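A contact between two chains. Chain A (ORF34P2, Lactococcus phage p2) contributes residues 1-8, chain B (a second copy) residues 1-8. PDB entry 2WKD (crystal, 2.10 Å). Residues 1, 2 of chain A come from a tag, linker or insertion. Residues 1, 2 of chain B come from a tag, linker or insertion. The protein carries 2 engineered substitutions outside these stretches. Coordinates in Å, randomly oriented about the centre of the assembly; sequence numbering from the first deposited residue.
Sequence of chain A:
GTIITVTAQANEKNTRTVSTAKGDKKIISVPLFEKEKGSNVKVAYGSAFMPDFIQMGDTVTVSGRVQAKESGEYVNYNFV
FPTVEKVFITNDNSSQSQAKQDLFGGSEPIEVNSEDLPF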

ATOM      1  N   GLY A   1       6.238  -9.186   2.927  1.00 35.27           N
ATOM      2  CA  GLY A   1       5.353  -8.847   1.793  1.00 33.18           C
ATOM      3  C   GLY A   1       4.794  -7.444   1.935  1.00 34.36           C
ATOM      4  O   GLY A   1       5.008  -6.781   2.958  1.00 34.06           O
ATOM      5  N   THR A   2       4.088  -6.997   0.897  1.00 33.50           N
ATOM      6  CA  THR A   2       3.452  -5.681   0.874  1.00 35.85           C
ATOM      7  C   THR A   2       1.945  -5.799   0.666  1.00 35.48           C
ATOM      8  O   THR A   2       1.477  -6.525  -0.229  1.00 33.56           O
ATOM      9  CB  THR A   2       4.085  -4.736  -0.173  1.00 35.30           C
ATOM     10  OG1 THR A   2       5.467  -4.541   0.146  1.00 42.02           O
ATOM     11  CG2 THR A   2       3.396  -3.369  -0.170  1.00 38.62           C
ATOM     12  N   ILE A   3       1.205  -5.100   1.530  1.00 34.17           N
ATOM     13  CA  ILE A   3      -0.260  -5.074   1.500  1.00 36.54           C
ATOM     14  C   ILE A   3      -0.660  -3.617   1.343  1.00 35.88           C
ATOM     15  O   ILE A   3      -0.179  -2.753   2.080  1.00 38.11           O
ATOM     16  CB  ILE A   3      -0.883  -5.651   2.815  1.00 36.26           C
ATOM     17  CG1 ILE A   3      -0.420  -7.089   3.072  1.00 36.83           C
ATOM     18  CG2 ILE A   3      -2.428  -5.568   2.808  1.00 38.59           C
ATOM     19  CD1 ILE A   3      -0.878  -8.111   2.037  1.00 47.09           C
ATOM     20  N   ILE A   4      -1.492  -3.333   0.346  1.00 33.04           N
ATOM     21  CA  ILE A   4      -2.035  -1.989   0.176  1.00 32.73           C
ATOM     22  C   ILE A   4      -3.507  -2.060   0.549  1.00 35.03           C
ATOM     23  O   ILE A   4      -4.234  -2.983   0.104  1.00 34.16           O
ATOM     24  CB  ILE A   4      -1.832  -1.438  -1.267  1.00 34.05           C
ATOM     25  CG1 ILE A   4      -0.334  -1.448  -1.626  1.00 33.45           C
ATOM     26  CG2 ILE A   4      -2.413  -0.043  -1.402  1.00 33.38           C
ATOM     27  CD1 ILE A   4       0.037  -0.698  -2.915  1.00 33.33           C
ATOM     28  N   THR A   5      -3.922  -1.114   1.395  1.00 32.08           N
ATOM     29  CA  THR A   5      -5.296  -1.048   1.905  1.00 33.73           C
ATOM     30  C   THR A   5      -5.913   0.304   1.577  1.00 32.57           C
ATOM     31  O   THR A   5      -5.473   1.319   2.096  1.00 35.30           O
ATOM     32  CB  THR A   5      -5.360  -1.256   3.450  1.00 30.26           C
ATOM     33  OG1 THR A   5      -4.685  -2.468   3.805  1.00 30.16           O
ATOM     34  CG2 THR A   5      -6.822  -1.350   3.916  1.00 33.12           C
ATOM     35  N   VAL A   6      -6.950   0.312   0.739  1.00 35.42           N
ATOM     36  CA  VAL A   6      -7.611   1.570   0.372  1.00 37.70           C
ATOM     37  C   VAL A   6      -9.082   1.557   0.767  1.00 38.22           C
ATOM     38  O   VAL A   6      -9.772   0.559   0.587  1.00 39.44           O
ATOM     39  CB  VAL A   6      -7.472   1.900  -1.152  1.00 40.16           C
ATOM     40  CG1 VAL A   6      -7.864   3.380  -1.429  1.00 41.04           C
ATOM     41  CG2 VAL A   6      -6.061   1.662  -1.636  1.00 39.82           C
ATOM     42  N   THR A   7      -9.540   2.666   1.338  1.00 38.89           N
ATOM     43  CA  THR A   7     -10.947   2.869   1.647  1.00 37.21           C
ATOM     44  C   THR A   7     -11.450   3.961   0.715  1.00 37.08           C
ATOM     45  O   THR A   7     -10.858   5.036   0.620  1.00 33.67           O
ATOM     46  CB  THR A   7     -11.141   3.254   3.138  1.00 39.27           C
ATOM     47  OG1 THR A   7     -10.556   2.233   3.949  1.00 38.19           O
ATOM     48  CG2 THR A   7     -12.628   3.397   3.504  1.00 36.10           C
ATOM     49  N   ALA A   8     -12.532   3.668   0.006  1.00 36.12           N
ATOM     50  CA  ALA A   8     -13.033   4.580  -1.014  1.00 36.52           C
ATOM     51  C   ALA A   8     -14.511   4.296  -1.296  1.00 36.78           C
ATOM     52  O   ALA A   8     -14.993   3.187  -1.033  1.00 36.06           O
ATOM     53  CB  ALA A   8     -12.213   4.424  -2.293  1.00 36.82           C
TER
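Chain B (1-8) GTIITVTA

Chain B lies beside chain A as an extended strand running the opposite way. Residues 2-8 are strand in both copies, with phi between -159° and -109° and psi between 115° and 157°. The strand axes approach to 4.8 Å, and their N-to-C directions differ by 164°, so the pairing is antiparallel with a modest twist. An exact two-fold axis relates the copies, and the register is symmetric about it: A:Ile4 faces B:Ile4 with their CA atoms 4.5 Å apart, A:Ile3 pairs with B:Thr5 (CA to CA 5.1 Å), and A:Thr2 with B:Val6 (CA to CA 4.5 Å). The alternation of short and long CA separations is that of non-hydrogen-bonded and hydrogen-bonded pairs.

The bonding confirms this assignment. B:Thr5 N donates to A:Ile3 O at 2.8 Å with an N-H...O angle of 169°, and A:Ile3 N returns a bond to B:Thr5 O at 2.9 Å and 165°. The two-fold repeats this ring with A:Thr5 and B:Ile3. Further out, B:Thr7 N reaches A:Gly1 O at 3.1 Å and 167°, whereas the reciprocal bond from A:Gly1 N to B:Thr7 O, at 3.2 Å, is weak; the symmetric pair between A:Thr7 and B:Gly1 behaves alike. A:Gly1, A:Thr2, B:Gly1 and B:Thr2 come from a tag, so these outer bonds and the A:Thr2-B:Val6 and A:Val6-B:Thr2 pairs depend on residues foreign to the natural protein.

Not every close polar pair is a bond: B:Thr5 O and A:Ile3 O, 3.4 Å apart, are both acceptors, each served by an amide. A:Ile3 O also accepts from a water at 3.2 Å, and the same water donates to B:Ile3 O at 3.1 Å. It accepts from A:Thr5 OG1 and B:Thr5 OG1, each 2.6 Å from the water oxygen. Two donations and two acceptances give it a full complement of four bonds, tying both carbonyls and both hydroxyls together on the face that carries A:Ile3, A:Thr5, B:Ile3 and B:Thr5.

A:Thr2, A:Ile4, A:Val6, B:Thr2, B:Ile4 and B:Val6 occupy the other face, where they are buried. At its centre, A:Ile4 CD1 meets B:Ile4 CD1 at 4.1 Å, an apolar contact. A:Ile4 CG2 lies 3.9 Å from B:Thr2 CG2, and A:Val6 CG1 sits 3.3 Å from B:Thr2 OG1. That hydroxyl gains no hydrogen bond from the methyl; it is satisfied elsewhere in the structure.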

ATOM      1  N   GLY B   1      -8.854   6.979   2.187  1.00 35.27           N
ATOM      2  CA  GLY B   1      -7.383   7.134   2.177  1.00 33.18           C
ATOM      3  C   GLY B   1      -6.699   5.837   1.790  1.00 34.36           C
ATOM      4  O   GLY B   1      -7.356   4.800   1.633  1.00 34.06           O
ATOM      5  N   THR B   2      -5.378   5.908   1.626  1.00 33.50           N
ATOM      6  CA  THR B   2      -4.555   4.751   1.282  1.00 35.85           C
ATOM      7  C   THR B   2      -3.481   4.503   2.338  1.00 35.48           C
ATOM      8  O   THR B   2      -2.771   5.434   2.760  1.00 33.56           O
ATOM      9  CB  THR B   2      -3.931   4.867  -0.128  1.00 35.30           C
ATOM     10  OG1 THR B   2      -4.980   4.952  -1.098  1.00 42.02           O
ATOM     11  CG2 THR B   2      -3.076   3.639  -0.455  1.00 38.62           C
ATOM     12  N   ILE B   3      -3.406   3.243   2.773  1.00 34.17           N
ATOM     13  CA  ILE B   3      -2.440   2.795   3.782  1.00 36.54           C
ATOM     14  C   ILE B   3      -1.630   1.685   3.135  1.00 35.88           C
ATOM     15  O   ILE B   3      -2.194   0.750   2.561  1.00 38.11           O
ATOM     16  CB  ILE B   3      -3.148   2.249   5.067  1.00 36.26           C
ATOM     17  CG1 ILE B   3      -4.064   3.305   5.695  1.00 36.83           C
ATOM     18  CG2 ILE B   3      -2.131   1.721   6.106  1.00 38.59           C
ATOM     19  CD1 ILE B   3      -3.351   4.542   6.233  1.00 47.09           C
ATOM     20  N   ILE B   4      -0.308   1.813   3.173  1.00 33.04           N
ATOM     21  CA  ILE B   4       0.570   0.752   2.690  1.00 32.73           C
ATOM     22  C   ILE B   4       1.224   0.133   3.916  1.00 35.03           C
ATOM     23  O   ILE B   4       1.722   0.862   4.809  1.00 34.16           O
ATOM     24  CB  ILE B   4       1.627   1.265   1.668  1.00 34.05           C
ATOM     25  CG1 ILE B   4       0.920   1.943   0.479  1.00 33.45           C
ATOM     26  CG2 ILE B   4       2.519   0.132   1.196  1.00 33.38           C
ATOM     27  CD1 ILE B   4       1.823   2.268  -0.721  1.00 33.33           C
ATOM     28  N   THR B   5       1.180  -1.200   3.967  1.00 32.08           N
ATOM     29  CA  THR B   5       1.717  -1.972   5.093  1.00 33.73           C
ATOM     30  C   THR B   5       2.755  -2.969   4.598  1.00 32.57           C
ATOM     31  O   THR B   5       2.417  -3.897   3.879  1.00 35.30           O
ATOM     32  CB  THR B   5       0.604  -2.757   5.851  1.00 30.26           C
ATOM     33  OG1 THR B   5      -0.447  -1.864   6.232  1.00 30.16           O
ATOM     34  CG2 THR B   5       1.179  -3.412   7.118  1.00 33.12           C
ATOM     35  N   VAL B   6       4.012  -2.792   5.005  1.00 35.42           N
ATOM     36  CA  VAL B   6       5.077  -3.708   4.582  1.00 37.70           C
ATOM     37  C   VAL B   6       5.734  -4.383   5.780  1.00 38.22           C
ATOM     38  O   VAL B   6       5.997  -3.745   6.794  1.00 39.44           O
ATOM     39  CB  VAL B   6       6.166  -3.003   3.707  1.00 40.16           C
ATOM     40  CG1 VAL B   6       7.064  -4.056   2.995  1.00 41.04           C
ATOM     41  CG2 VAL B   6       5.534  -2.107   2.666  1.00 39.82           C
ATOM     42  N   THR B   7       5.962  -5.685   5.660  1.00 38.89           N
ATOM     43  CA  THR B   7       6.704  -6.450   6.651  1.00 37.21           C
ATOM     44  C   THR B   7       8.016  -6.859   6.000  1.00 37.08           C
ATOM     45  O   THR B   7       8.033  -7.420   4.904  1.00 33.67           O
ATOM     46  CB  THR B   7       5.892  -7.684   7.127  1.00 39.27           C
ATOM     47  OG1 THR B   7       4.634  -7.232   7.632  1.00 38.19           O
ATOM     48  CG2 THR B   7       6.627  -8.462   8.232  1.00 36.10           C
ATOM     49  N   ALA B   8       9.119  -6.549   6.669  1.00 36.12           N
ATOM     50  CA  ALA B   8      10.438  -6.770   6.090  1.00 36.52           C
ATOM     51  C   ALA B   8      11.494  -6.842   7.196  1.00 36.78           C
ATOM     52  O   ALA B   8      11.279  -6.322   8.298  1.00 36.06           O
ATOM     53  CB  ALA B   8      10.770  -5.642   5.115  1.00 36.82           C
TER
HETATM   54  O   HOH W   1      -2.211  -1.840   4.327  0.50 33.92           O